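Local coordinates for protein vanadium-dependent haloperoxidase (Zobellia galactanivorans, PDB 4CIT) that binds vanadate and acts as an iodoperoxidase, probably using hydrogen peroxide to oxidise iodide, at residues 50-55 with 60-65; 242-247 with 342-347; 260-265 with 418-423; 290-295 with 370-375; 410-415 with 435-440. One frame throughout, in Å; residues are numbered along the deposited sequence.

Interaction 1. Residues 50-55 with 60-65; sequences EIMIHD and PVASRI
M52 of helix 38-55 packs on A62 and I65 of helix 59-80. These are two consecutive helices joined by a short turn, with four residues between the segments. They belong to the mainly helical fold of this vanadium haloperoxidase.

Polar bonds lie beside the contact. S63 OG bonds back to P60 O at 2.6 Å, within one turn of its own helix. The S63 side chain faces away from 50-55 and rests on helix 307-335. D55 reaches F125 N and S126 OG through its two carboxylate oxygens. R64 NE makes a salt bridge with D170.

Between the segments the contact is apolar and buried. M52 is modelled in two conformers, and its distances here hold for one of them only. In this conformer the chain is extended at chi2 (-171°), which carries SD out toward helix 59-80. It then bends at chi3 (-42°), and SD is the atom that comes nearest A62. I65 holds CG1 anti to its carbonyl carbon, with CD1 extended beyond it. The M52 and I65 side chains run alongside each other, pointing opposite ways. I65 CD1 lies 4.0 Å from M52 CG. In this conformer the sulfur sits close against the small alanine: M52 SD is 3.5 Å from A62 CB and 3.7 Å from A62 CA.

Interaction 2. Residues 242-247 with 342-347; sequences EVYDVR and TVINQH
V243 and Y244 of helix 235-253 meet I344 of helix 340-347 in an apolar helix-helix contact toward one end of the molecule. I344 is the central side chain. All three residues direct CB toward the other segment, and the backbones come nearest at Y244 and I344.

The two branches of I344 do different work. Its CG2 lies 3.8 Å from Y244 CD1 and 4.1 Å from Y244 CE1, along one side of the ring. It meets the ring obliquely. Its CD1, at the end of the longer branch, reaches the root of the tyrosine, 4.1 Å from Y244 CB. The same CD1 makes a looser contact with V243, at 4.4 Å from V243 CG1. The tyrosine holds CG anti to its backbone N (chi1 179°), which lays the ring beside I344. L240, one turn earlier on helix 235-253, also touches I344.

Y244 has further partners beyond the contact. Y244 OH is hydrogen-bonded to D349 OD2, and the ring stacks with W352. The backbone carbonyl of Y244 accepts a bond from W352 NE1. The ring is therefore held at its hydroxyl and by a second aromatic group, while I344 packs beside it.

Helix 340-347 begins directly after R339, which belongs to the vanadate pocket. V243 is about 12 Å from a bound vanadate by its side chain. The contact is thus apolar helix packing in the largely helical haloperoxidase fold, joining helix 235-253 to a short helix that starts at the vanadate site.

Interaction 3. Residues 260-265 with 418-423; sequences IQIARF and RMYGGI. With VO4 (vanadate ion), chain D.
I262 and A263 of helix 258-266 pack on Y420 and G421, in the last part of helix 407-420 and the turn that follows. The apolar part has two pieces. I262 CG2 comes to the edge of the Y420 ring, near its plane, 3.8 Å from Y420 CD2. A263 CB rests 4.1 Å from G421 CA. A side chain at G421 would clash with I423 CD1. G422 follows with positive phi (78°) in a Schellman motif.

The polar part centres on R418. R418 NE donates to vanadate O2 at 3.0 Å (145°), with the oxygen at the guanidinium edge. NH2 bonds an oxygen of a modelled vanadate. R418 NH1 makes a salt bridge with D267 and donates to a water at 2.8 Å, which in turn donates to A263 O. Bends at chi2 and chi3 fold the chain, and I423 CD1 covers one guanidinium face. A leucine in place of R418 would probably leave vanadate without this arginine's N-H donors and D267 without its positive partner.

S366 OG and H368 ND1 also hydrogen-bond vanadate in this pocket. M419 packs on helix 235-253, and I262 touches R402 of strand 402-404.

Interaction 4. Residues 290-295 with 370-375; sequences AHWMGI and VVSGAA
W292 of helix 288-302 lies against S372 and A375 of helix 367-383 in the buried core of the protein. Its CB begins the contact, 3.9 Å from A375 CB. CG is anti to the carbonyl carbon (chi1 -78°), which sends the ring toward helix 367-383. A375 CB then sits over one face, offset toward the rim. It is 3.7 Å from W292 CD2 and 3.8 Å from W292 CE3. S372 CA lies over the same face, also toward the rim. On the opposite face is I295 CD1, from the tryptophan's own helix.

Further out, W292 CZ2 lies 3.9 Å from S372 CB. The polar atom of the ring, W292 NE1, donates to S372 OG at 2.8 Å. This bond is bent: the N-H...O angle is 130°, and the oxygen lies 35° out of the ring plane. The N-H meets the oxygen at a slant, consistent with the ring being placed by its packing on A375.

S372 OG in turn bonds H368 O, one turn back in helix 367-383. H368 is a residue of the vanadate pocket. M321 of helix 307-335 and A410 of helix 407-420 touch the indole as well. A leucine in place of W292 would probably leave S372 OG without its N-H donor and open a gap beside A375.

The contact is a buried chain of two hydrogen bonds, from W292 NE1 to S372 OG and on to H368 O. The indole N-H and the serine hydroxyl each have a protein partner.

Interaction 5. Residues 410-415 with 435-440; sequences AADEAA and QGRDLG
R437 reaches across from helix 426-446 to D412 of helix 407-420, bridging two helices of the PAP2-type core. The closest CA atoms, of A411 and R437, are 10.0 Å apart, so the long side chain makes the link. It is extended from CG to NE.

D412 OD1 takes both bonds from the guanidinium, as one salt bridge. R437 NH2 donates to D412 OD1 at 2.5 Å (161°). This distance is short and its exact value is doubtful, since R437 is modelled in two conformers. R437 NH1 adds a weak bond to the same D412 OD1 at 3.3 Å. NH2 meets the oxygen from above the carboxylate plane, 43° out of it, while the oxygen lies close to the guanidinium plane. The two planes are 77° apart.

The other carboxylate oxygen, D412 OD2, has its own partner, K408 NZ. The aspartate thus faces two positive groups. Nearby polar ends have partners too. E413 OE2 is bound by R402 NE and W266 NE1. Q435 pairs its OE1 with T365 OG1 and its NE2 with S327 OG.

Beside the salt bridge, A411 CB lies 4.1 Å from R437 NH2.

In the fold
Interaction 1 comes first along the chain and joins two consecutive helices. Interactions 2, 3 and 4 connect distant parts, and interaction 5 joins neighbouring helices. The segments of 2 and 3 alternate along the chain; 4 falls between those of 3; 5 follows 4 and alternates with 3. Interaction 2 lies farthest out, its centre about 32 Å from that of interaction 1. Interactions 2, 4 and 5 each touch interaction 3, through V243, H291 and E413. Interactions 3 and 5 share helix 407-420. Interactions 4 and 5 are the closest pair, with centres about 8 Å apart. Interaction 3 holds R418 of the vanadate pocket, and the S372 side chain of interaction 4 is about 8 Å from a vanadate.

Interaction 1. Residues 50-55 with 60-65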
# COMPACT_ATOMS: atom_id res chain seq x y z
N GLU A 50 6.56 -7.71 -8.29
CA GLU A 50 6.37 -8.51 -9.51
C GLU A 50 5.66 -9.84 -9.23
O GLU A 50 4.71 -10.21 -9.93
CB GLU A 50 7.71 -8.80 -10.16
CG GLU A 50 8.39 -7.57 -10.69
CD GLU A 50 9.92 -7.75 -10.81
OE1 GLU A 50 10.44 -8.86 -10.61
OE2 GLU A 50 10.63 -6.75 -11.07
N ILE A 51 6.03 -10.48 -8.13
CA ILE A 51 5.42 -11.73 -7.76
C ILE A 51 3.94 -11.57 -7.41
O ILE A 51 3.10 -12.42 -7.75
CB ILE A 51 6.18 -12.41 -6.62
CG1 ILE A 51 7.65 -12.62 -7.07
CG2 ILE A 51 5.43 -13.67 -6.13
CD1 ILE A 51 8.53 -13.21 -5.94
N MET A 52 3.63 -10.48 -6.71
CA MET A 52 2.25 -10.12 -6.39
C MET A 52 1.32 -10.04 -7.56
O MET A 52 0.18 -10.52 -7.47
CB MET A 52 2.21 -8.77 -5.60
CG MET A 52 2.36 -9.01 -4.10
SD MET A 52 2.01 -7.40 -3.23
CE MET A 52 2.82 -6.22 -4.18
N ILE A 53 1.81 -9.45 -8.62
CA ILE A 53 1.10 -9.38 -9.89
C ILE A 53 0.86 -10.79 -10.40
O ILE A 53 -0.30 -11.23 -10.63
CB ILE A 53 1.86 -8.67 -10.96
CG1 ILE A 53 2.13 -7.21 -10.56
CG2 ILE A 53 1.05 -8.68 -12.27
CD1 ILE A 53 3.06 -6.53 -11.54
N HIS A 54 1.95 -11.54 -10.50
CA HIS A 54 1.82 -12.92 -10.94
C HIS A 54 0.82 -13.78 -10.12
O HIS A 54 0.03 -14.57 -10.73
CB HIS A 54 3.23 -13.59 -11.01
CG HIS A 54 3.14 -15.01 -11.41
ND1 HIS A 54 2.88 -15.40 -12.71
CD2 HIS A 54 3.15 -16.15 -10.68
CE1 HIS A 54 2.81 -16.71 -12.77
NE2 HIS A 54 2.97 -17.20 -11.56
N ASP A 55 0.81 -13.66 -8.78
CA ASP A 55 0.04 -14.52 -7.89
C ASP A 55 -1.39 -13.98 -7.64
O ASP A 55 -2.19 -14.62 -6.92
CB ASP A 55 0.77 -14.64 -6.52
CG ASP A 55 2.04 -15.50 -6.58
OD1 ASP A 55 2.29 -16.18 -7.59
OD2 ASP A 55 2.81 -15.55 -5.56
N PRO A 60 -5.91 -4.79 -0.72
CA PRO A 60 -5.64 -4.84 0.72
C PRO A 60 -4.59 -5.87 1.15
O PRO A 60 -3.76 -5.57 2.03
CB PRO A 60 -7.02 -5.22 1.36
CG PRO A 60 -7.93 -5.52 0.21
CD PRO A 60 -7.31 -5.09 -1.07
N VAL A 61 -4.61 -7.04 0.53
CA VAL A 61 -3.66 -8.13 0.89
C VAL A 61 -2.20 -7.71 0.54
O VAL A 61 -1.26 -7.97 1.31
CB VAL A 61 -4.02 -9.47 0.21
CG1 VAL A 61 -2.94 -10.50 0.46
CG2 VAL A 61 -5.34 -9.96 0.75
N ALA A 62 -2.03 -6.97 -0.57
CA ALA A 62 -0.73 -6.44 -0.98
C ALA A 62 -0.12 -5.55 0.11
O ALA A 62 1.07 -5.59 0.35
CB ALA A 62 -0.89 -5.66 -2.29
N SER A 63 -0.95 -4.79 0.86
CA SER A 63 -0.44 -3.87 1.87
C SER A 63 0.17 -4.60 3.06
O SER A 63 1.15 -4.18 3.67
CB SER A 63 -1.51 -2.87 2.34
OG SER A 63 -2.55 -3.54 3.02
N ARG A 64 -0.36 -5.78 3.31
CA ARG A 64 0.12 -6.61 4.41
C ARG A 64 1.52 -7.22 4.01
O ARG A 64 2.45 -7.33 4.80
CB ARG A 64 -0.91 -7.70 4.68
CG ARG A 64 -0.53 -8.72 5.73
CD ARG A 64 -1.68 -9.70 6.07
NE ARG A 64 -1.27 -10.63 7.10
CZ ARG A 64 -0.67 -11.78 6.97
NH1 ARG A 64 -0.32 -12.26 5.77
NH2 ARG A 64 -0.41 -12.46 8.05
N ILE A 65 1.64 -7.62 2.76
CA ILE A 65 2.91 -8.16 2.16
C ILE A 65 4.06 -7.14 2.21
O ILE A 65 5.18 -7.50 2.49
CB ILE A 65 2.63 -8.63 0.73
CG1 ILE A 65 1.67 -9.84 0.79
CG2 ILE A 65 3.94 -9.08 0.08
CD1 ILE A 65 1.14 -10.28 -0.56

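Interaction 2. Residues 242-247 with 342-347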
# COMPACT_ATOMS: atom_id res chain seq x y z
N GLU A 242 -23.26 13.72 -11.70
CA GLU A 242 -21.90 14.15 -11.90
C GLU A 242 -21.01 13.06 -12.57
O GLU A 242 -20.38 13.34 -13.48
CB GLU A 242 -21.31 14.65 -10.56
CG GLU A 242 -19.89 15.11 -10.81
CD GLU A 242 -19.04 15.50 -9.60
OE1 GLU A 242 -19.42 15.20 -8.45
OE2 GLU A 242 -17.93 16.09 -9.84
N VAL A 243 -20.99 11.84 -12.06
CA VAL A 243 -20.31 10.70 -12.64
C VAL A 243 -20.67 10.54 -14.09
O VAL A 243 -19.82 10.39 -14.97
CB VAL A 243 -20.51 9.41 -11.82
CG1 VAL A 243 -19.75 8.26 -12.52
CG2 VAL A 243 -19.92 9.61 -10.44
N TYR A 244 -21.97 10.55 -14.32
CA TYR A 244 -22.55 10.33 -15.67
C TYR A 244 -22.06 11.41 -16.62
O TYR A 244 -21.51 11.11 -17.71
CB TYR A 244 -24.06 10.36 -15.53
CG TYR A 244 -24.78 10.18 -16.84
CD1 TYR A 244 -24.89 8.95 -17.40
CD2 TYR A 244 -25.36 11.25 -17.47
CE1 TYR A 244 -25.58 8.73 -18.60
CE2 TYR A 244 -26.08 11.04 -18.65
CZ TYR A 244 -26.13 9.78 -19.23
OH TYR A 244 -26.82 9.53 -20.41
N ASP A 245 -22.19 12.64 -16.20
CA ASP A 245 -21.86 13.85 -16.98
C ASP A 245 -20.34 14.01 -17.27
O ASP A 245 -19.91 14.33 -18.38
CB ASP A 245 -22.35 15.17 -16.33
CG ASP A 245 -23.88 15.32 -16.37
OD1 ASP A 245 -24.56 14.59 -17.15
OD2 ASP A 245 -24.43 16.16 -15.62
N VAL A 246 -19.51 13.79 -16.25
CA VAL A 246 -18.08 13.76 -16.46
C VAL A 246 -17.67 12.79 -17.55
O VAL A 246 -16.79 13.09 -18.36
CB VAL A 246 -17.32 13.47 -15.12
CG1 VAL A 246 -15.83 13.15 -15.32
CG2 VAL A 246 -17.46 14.62 -14.22
N ARG A 247 -18.18 11.55 -17.52
CA ARG A 247 -17.82 10.55 -18.49
C ARG A 247 -18.24 11.03 -19.86
O ARG A 247 -17.43 10.95 -20.83
CB ARG A 247 -18.51 9.20 -18.13
CG ARG A 247 -17.97 8.07 -18.95
CD ARG A 247 -18.55 7.96 -20.32
NE ARG A 247 -17.66 6.92 -20.93
CZ ARG A 247 -16.52 7.12 -21.59
NH1 ARG A 247 -16.07 8.32 -21.88
NH2 ARG A 247 -15.87 6.08 -22.03
N THR A 342 -23.83 0.55 -12.15
CA THR A 342 -25.02 -0.25 -11.82
C THR A 342 -26.29 0.64 -11.80
O THR A 342 -27.29 0.33 -12.47
CB THR A 342 -24.84 -0.92 -10.48
OG1 THR A 342 -23.52 -1.55 -10.46
CG2 THR A 342 -25.95 -1.95 -10.26
N VAL A 343 -26.22 1.80 -11.14
CA VAL A 343 -27.37 2.67 -11.01
C VAL A 343 -27.62 3.36 -12.33
O VAL A 343 -28.78 3.46 -12.79
CB VAL A 343 -27.19 3.76 -9.90
CG1 VAL A 343 -28.51 4.43 -9.66
CG2 VAL A 343 -26.69 3.09 -8.58
N ILE A 344 -26.56 3.73 -12.99
CA ILE A 344 -26.73 4.43 -14.29
C ILE A 344 -27.34 3.44 -15.30
O ILE A 344 -28.28 3.84 -16.04
CB ILE A 344 -25.41 5.06 -14.79
CG1 ILE A 344 -25.01 6.30 -13.91
CG2 ILE A 344 -25.55 5.39 -16.27
CD1 ILE A 344 -23.54 6.57 -14.04
N ASN A 345 -26.81 2.23 -15.44
CA ASN A 345 -27.32 1.31 -16.46
C ASN A 345 -28.76 0.82 -16.14
O ASN A 345 -29.55 0.64 -17.08
CB ASN A 345 -26.43 0.12 -16.68
CG ASN A 345 -25.12 0.51 -17.34
OD1 ASN A 345 -25.05 1.47 -18.19
ND2 ASN A 345 -24.15 -0.22 -17.08
N GLN A 346 -29.11 0.69 -14.85
CA GLN A 346 -30.44 0.26 -14.47
C GLN A 346 -31.52 1.35 -14.51
O GLN A 346 -32.73 1.02 -14.68
CB GLN A 346 -30.44 -0.51 -13.13
CG GLN A 346 -29.82 -1.89 -13.28
CD GLN A 346 -29.30 -2.60 -11.99
OE1 GLN A 346 -29.85 -2.49 -10.99
NE2 GLN A 346 -28.22 -3.32 -12.11
N HIS A 347 -31.14 2.61 -14.35
CA HIS A 347 -32.13 3.67 -14.21
C HIS A 347 -31.98 4.84 -15.10
O HIS A 347 -32.94 5.61 -15.19
CB HIS A 347 -32.20 4.14 -12.74
CG HIS A 347 -32.48 3.04 -11.80
ND1 HIS A 347 -33.75 2.50 -11.65
CD2 HIS A 347 -31.67 2.32 -10.98
CE1 HIS A 347 -33.70 1.48 -10.81
NE2 HIS A 347 -32.46 1.36 -10.38

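Interaction 3. Residues 260-265 with 418-423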
# COMPACT_ATOMS: atom_id res chain seq x y z
N ILE A 260 -8.49 10.94 -19.36
CA ILE A 260 -8.36 9.57 -19.60
C ILE A 260 -6.95 9.09 -19.25
O ILE A 260 -6.77 8.02 -18.64
CB ILE A 260 -8.63 9.20 -21.06
CG1 ILE A 260 -10.09 9.34 -21.35
CG2 ILE A 260 -8.29 7.76 -21.33
CD1 ILE A 260 -10.38 8.96 -22.80
N GLN A 261 -5.96 9.90 -19.54
CA GLN A 261 -4.54 9.57 -19.13
C GLN A 261 -4.40 9.46 -17.62
O GLN A 261 -3.68 8.61 -17.14
CB GLN A 261 -3.58 10.71 -19.52
CG GLN A 261 -3.34 10.86 -21.01
CD GLN A 261 -2.38 12.00 -21.33
OE1 GLN A 261 -1.27 12.11 -20.78
NE2 GLN A 261 -2.82 12.89 -22.25
N ILE A 262 -5.07 10.34 -16.91
CA ILE A 262 -5.00 10.40 -15.41
C ILE A 262 -5.70 9.17 -14.87
O ILE A 262 -5.17 8.47 -14.02
CB ILE A 262 -5.56 11.71 -14.89
CG1 ILE A 262 -4.57 12.87 -15.26
CG2 ILE A 262 -5.92 11.56 -13.40
CD1 ILE A 262 -5.06 14.30 -14.95
N ALA A 263 -6.90 8.85 -15.40
CA ALA A 263 -7.63 7.66 -14.96
C ALA A 263 -6.78 6.39 -15.13
O ALA A 263 -6.72 5.56 -14.24
CB ALA A 263 -8.96 7.50 -15.72
N ARG A 264 -6.16 6.22 -16.30
CA ARG A 264 -5.38 5.03 -16.58
C ARG A 264 -4.12 5.01 -15.75
O ARG A 264 -3.74 3.95 -15.29
CB ARG A 264 -5.06 4.96 -18.08
CG ARG A 264 -6.33 4.70 -18.87
CD ARG A 264 -6.16 4.45 -20.37
NE ARG A 264 -7.52 4.16 -20.92
CZ ARG A 264 -7.86 4.24 -22.20
NH1 ARG A 264 -6.97 4.58 -23.11
NH2 ARG A 264 -9.12 4.01 -22.56
N PHE A 265 -3.51 6.16 -15.47
CA PHE A 265 -2.20 6.20 -14.77
C PHE A 265 -2.41 5.59 -13.35
O PHE A 265 -1.59 4.84 -12.86
CB PHE A 265 -1.73 7.60 -14.63
CG PHE A 265 -0.39 7.72 -14.07
CD1 PHE A 265 0.69 7.58 -14.89
CD2 PHE A 265 -0.19 8.00 -12.73
CE1 PHE A 265 1.97 7.73 -14.41
CE2 PHE A 265 1.10 8.15 -12.24
CZ PHE A 265 2.18 8.00 -13.06
N ARG A 418 -10.39 8.76 -9.96
CA ARG A 418 -11.53 7.86 -9.80
C ARG A 418 -12.87 8.46 -10.26
O ARG A 418 -13.75 7.67 -10.58
CB ARG A 418 -11.65 7.37 -8.36
CG ARG A 418 -10.31 6.91 -7.81
CD ARG A 418 -9.58 5.88 -8.65
NE ARG A 418 -10.15 4.51 -8.45
CZ ARG A 418 -9.97 3.47 -9.23
NH1 ARG A 418 -9.27 3.53 -10.35
NH2 ARG A 418 -10.51 2.25 -8.87
N MET A 419 -12.96 9.78 -10.31
CA MET A 419 -14.12 10.48 -10.88
C MET A 419 -14.02 10.41 -12.38
O MET A 419 -15.02 10.00 -13.06
CB MET A 419 -14.19 11.94 -10.40
CG MET A 419 -15.26 12.73 -11.14
SD MET A 419 -16.96 12.17 -10.93
CE MET A 419 -16.99 12.22 -9.10
N TYR A 420 -12.83 10.72 -12.91
CA TYR A 420 -12.64 10.57 -14.38
C TYR A 420 -12.85 9.17 -14.79
O TYR A 420 -13.28 8.92 -15.93
CB TYR A 420 -11.24 10.97 -14.78
CG TYR A 420 -10.80 12.37 -14.36
CD1 TYR A 420 -11.70 13.40 -14.26
CD2 TYR A 420 -9.43 12.67 -14.19
CE1 TYR A 420 -11.30 14.71 -13.92
CE2 TYR A 420 -9.02 13.96 -13.83
CZ TYR A 420 -9.93 14.95 -13.72
OH TYR A 420 -9.56 16.24 -13.43
N GLY A 421 -12.52 8.22 -13.90
CA GLY A 421 -12.68 6.84 -14.23
C GLY A 421 -14.09 6.26 -14.24
O GLY A 421 -14.28 5.13 -14.78
N GLY A 422 -15.06 6.97 -13.67
CA GLY A 422 -16.48 6.56 -13.65
C GLY A 422 -16.84 5.53 -12.66
O GLY A 422 -17.90 4.94 -12.77
N ILE A 423 -15.96 5.31 -11.65
CA ILE A 423 -16.19 4.23 -10.69
C ILE A 423 -16.45 4.66 -9.24
O ILE A 423 -16.77 3.85 -8.41
CB ILE A 423 -15.08 3.13 -10.76
CG1 ILE A 423 -13.76 3.63 -10.20
CG2 ILE A 423 -15.02 2.57 -12.18
CD1 ILE A 423 -12.96 4.51 -11.09
O2 VO4 D . -10.73 3.96 -5.60
O HOH W 1 -7.72 5.59 -11.46

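Interaction 4. Residues 290-295 with 370-375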
# COMPACT_ATOMS: atom_id res chain seq x y z
N ALA A 290 1.26 -0.54 -3.80
CA ALA A 290 2.53 -0.73 -4.55
C ALA A 290 2.97 0.52 -5.25
O ALA A 290 4.17 0.86 -5.27
CB ALA A 290 2.43 -1.91 -5.53
N HIS A 291 2.01 1.30 -5.81
CA HIS A 291 2.38 2.50 -6.49
C HIS A 291 3.00 3.50 -5.48
O HIS A 291 4.04 4.12 -5.80
CB HIS A 291 1.14 3.07 -7.13
CG HIS A 291 1.37 4.23 -8.05
ND1 HIS A 291 0.49 4.53 -9.06
CD2 HIS A 291 2.37 5.13 -8.15
CE1 HIS A 291 0.96 5.53 -9.78
NE2 HIS A 291 2.05 5.99 -9.18
N TRP A 292 2.41 3.60 -4.29
CA TRP A 292 2.95 4.51 -3.28
C TRP A 292 4.28 4.03 -2.70
O TRP A 292 5.08 4.84 -2.34
CB TRP A 292 1.90 4.85 -2.21
CG TRP A 292 0.95 5.89 -2.74
CD1 TRP A 292 -0.27 5.66 -3.34
CD2 TRP A 292 1.15 7.30 -2.78
NE1 TRP A 292 -0.85 6.86 -3.74
CE2 TRP A 292 0.05 7.87 -3.43
CE3 TRP A 292 2.20 8.12 -2.37
CZ2 TRP A 292 -0.07 9.25 -3.61
CZ3 TRP A 292 2.07 9.49 -2.51
CH2 TRP A 292 0.95 10.03 -3.16
N MET A 293 4.49 2.73 -2.63
CA MET A 293 5.77 2.18 -2.33
C MET A 293 6.80 2.60 -3.36
O MET A 293 7.94 2.95 -3.02
CB MET A 293 5.77 0.65 -2.11
CG MET A 293 5.01 0.23 -0.92
SD MET A 293 5.71 0.76 0.69
CE MET A 293 7.23 -0.08 0.59
N GLY A 294 6.41 2.65 -4.63
CA GLY A 294 7.21 3.11 -5.65
C GLY A 294 7.57 4.60 -5.54
O GLY A 294 8.75 5.00 -5.77
N ILE A 295 6.58 5.43 -5.14
CA ILE A 295 6.84 6.85 -4.90
C ILE A 295 7.75 7.04 -3.68
O ILE A 295 8.66 7.91 -3.77
CB ILE A 295 5.51 7.62 -4.71
CG1 ILE A 295 4.73 7.51 -6.03
CG2 ILE A 295 5.69 9.04 -4.23
CD1 ILE A 295 3.36 8.05 -6.01
N VAL A 370 -8.22 6.90 0.18
CA VAL A 370 -7.80 6.69 1.54
C VAL A 370 -6.28 6.40 1.58
O VAL A 370 -5.55 6.95 2.43
CB VAL A 370 -8.64 5.62 2.28
CG1 VAL A 370 -8.09 5.42 3.69
CG2 VAL A 370 -10.16 5.95 2.41
N VAL A 371 -5.80 5.46 0.74
CA VAL A 371 -4.42 4.98 0.79
C VAL A 371 -3.51 6.08 0.35
O VAL A 371 -2.51 6.34 0.99
CB VAL A 371 -4.20 3.69 -0.00
CG1 VAL A 371 -2.78 3.18 0.07
CG2 VAL A 371 -5.18 2.62 0.53
N SER A 372 -3.89 6.87 -0.65
CA SER A 372 -3.08 8.02 -1.09
C SER A 372 -3.04 9.10 -0.08
O SER A 372 -2.00 9.74 0.11
CB SER A 372 -3.67 8.62 -2.39
OG SER A 372 -3.56 7.60 -3.35
N GLY A 373 -4.16 9.35 0.59
CA GLY A 373 -4.22 10.30 1.68
C GLY A 373 -3.23 9.98 2.79
O GLY A 373 -2.47 10.83 3.27
N ALA A 374 -3.25 8.76 3.20
CA ALA A 374 -2.36 8.30 4.26
C ALA A 374 -0.91 8.33 3.80
O ALA A 374 -0.02 8.79 4.60
CB ALA A 374 -2.76 6.91 4.71
N ALA A 375 -0.64 7.73 2.66
CA ALA A 375 0.72 7.67 2.19
C ALA A 375 1.31 9.10 2.02
O ALA A 375 2.50 9.33 2.29
CB ALA A 375 0.80 6.87 0.92

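Interaction 5. Residues 410-415 with 435-440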
# COMPACT_ATOMS: atom_id res chain seq x y z
N ALA A 410 0.10 14.70 -6.01
CA ALA A 410 -0.09 13.34 -6.48
C ALA A 410 -1.30 12.67 -5.86
O ALA A 410 -2.03 11.99 -6.60
CB ALA A 410 1.12 12.50 -6.27
N ALA A 411 -1.46 12.73 -4.54
CA ALA A 411 -2.64 12.14 -3.91
C ALA A 411 -3.96 12.73 -4.42
O ALA A 411 -4.97 12.01 -4.61
CB ALA A 411 -2.62 12.33 -2.37
N ASP A 412 -3.99 14.05 -4.58
CA ASP A 412 -5.15 14.72 -5.12
C ASP A 412 -5.48 14.25 -6.53
O ASP A 412 -6.66 14.04 -6.88
CB ASP A 412 -4.98 16.22 -5.15
CG ASP A 412 -5.11 16.85 -3.73
OD1 ASP A 412 -5.61 16.17 -2.79
OD2 ASP A 412 -4.64 18.00 -3.65
N GLU A 413 -4.44 14.01 -7.33
CA GLU A 413 -4.65 13.47 -8.66
C GLU A 413 -5.15 12.05 -8.59
O GLU A 413 -6.04 11.62 -9.35
CB GLU A 413 -3.36 13.64 -9.54
CG GLU A 413 -3.57 13.19 -10.95
CD GLU A 413 -2.38 13.33 -11.84
OE1 GLU A 413 -2.01 14.48 -12.20
OE2 GLU A 413 -1.83 12.26 -12.14
N ALA A 414 -4.58 11.24 -7.74
CA ALA A 414 -5.00 9.83 -7.62
C ALA A 414 -6.52 9.77 -7.23
O ALA A 414 -7.25 8.92 -7.78
CB ALA A 414 -4.16 9.07 -6.62
N ALA A 415 -6.92 10.66 -6.34
CA ALA A 415 -8.31 10.70 -5.86
C ALA A 415 -9.28 11.13 -6.99
O ALA A 415 -10.20 10.40 -7.29
CB ALA A 415 -8.37 11.61 -4.68
N GLN A 435 -10.38 10.88 5.33
CA GLN A 435 -10.16 9.64 6.12
C GLN A 435 -8.70 9.24 6.07
O GLN A 435 -8.09 8.99 7.15
CB GLN A 435 -11.08 8.56 5.59
CG GLN A 435 -10.97 7.23 6.36
CD GLN A 435 -11.95 6.18 5.84
OE1 GLN A 435 -12.76 6.40 4.93
NE2 GLN A 435 -11.73 4.97 6.30
N GLY A 436 -8.07 9.15 4.91
CA GLY A 436 -6.68 8.75 4.83
C GLY A 436 -5.68 9.77 5.44
O GLY A 436 -4.76 9.39 6.14
N ARG A 437 -5.94 11.06 5.24
CA ARG A 437 -5.10 12.11 5.79
C ARG A 437 -5.24 12.11 7.34
O ARG A 437 -4.21 12.15 8.09
CB ARG A 437 -5.40 13.51 5.13
CG ARG A 437 -4.86 13.68 3.67
CD ARG A 437 -5.27 15.03 2.95
NE ARG A 437 -4.68 15.07 1.60
CZ ARG A 437 -5.15 15.66 0.49
NH1 ARG A 437 -6.26 16.37 0.47
NH2 ARG A 437 -4.48 15.50 -0.65
N ASP A 438 -6.45 11.91 7.85
CA ASP A 438 -6.65 11.84 9.30
C ASP A 438 -5.92 10.62 9.88
O ASP A 438 -5.26 10.73 11.00
CB ASP A 438 -8.10 11.85 9.70
CG ASP A 438 -8.80 13.22 9.47
OD1 ASP A 438 -8.09 14.20 9.18
OD2 ASP A 438 -10.06 13.24 9.60
N LEU A 439 -6.05 9.47 9.23
CA LEU A 439 -5.39 8.25 9.68
C LEU A 439 -3.84 8.40 9.62
O LEU A 439 -3.13 8.02 10.54
CB LEU A 439 -5.90 7.05 8.87
CG LEU A 439 -5.35 5.67 9.28
CD1 LEU A 439 -6.37 4.59 8.88
CD2 LEU A 439 -4.04 5.41 8.56
N GLY A 440 -3.33 8.98 8.55
CA GLY A 440 -1.91 9.09 8.34
C GLY A 440 -1.34 10.08 9.36
O GLY A 440 -0.25 9.79 9.91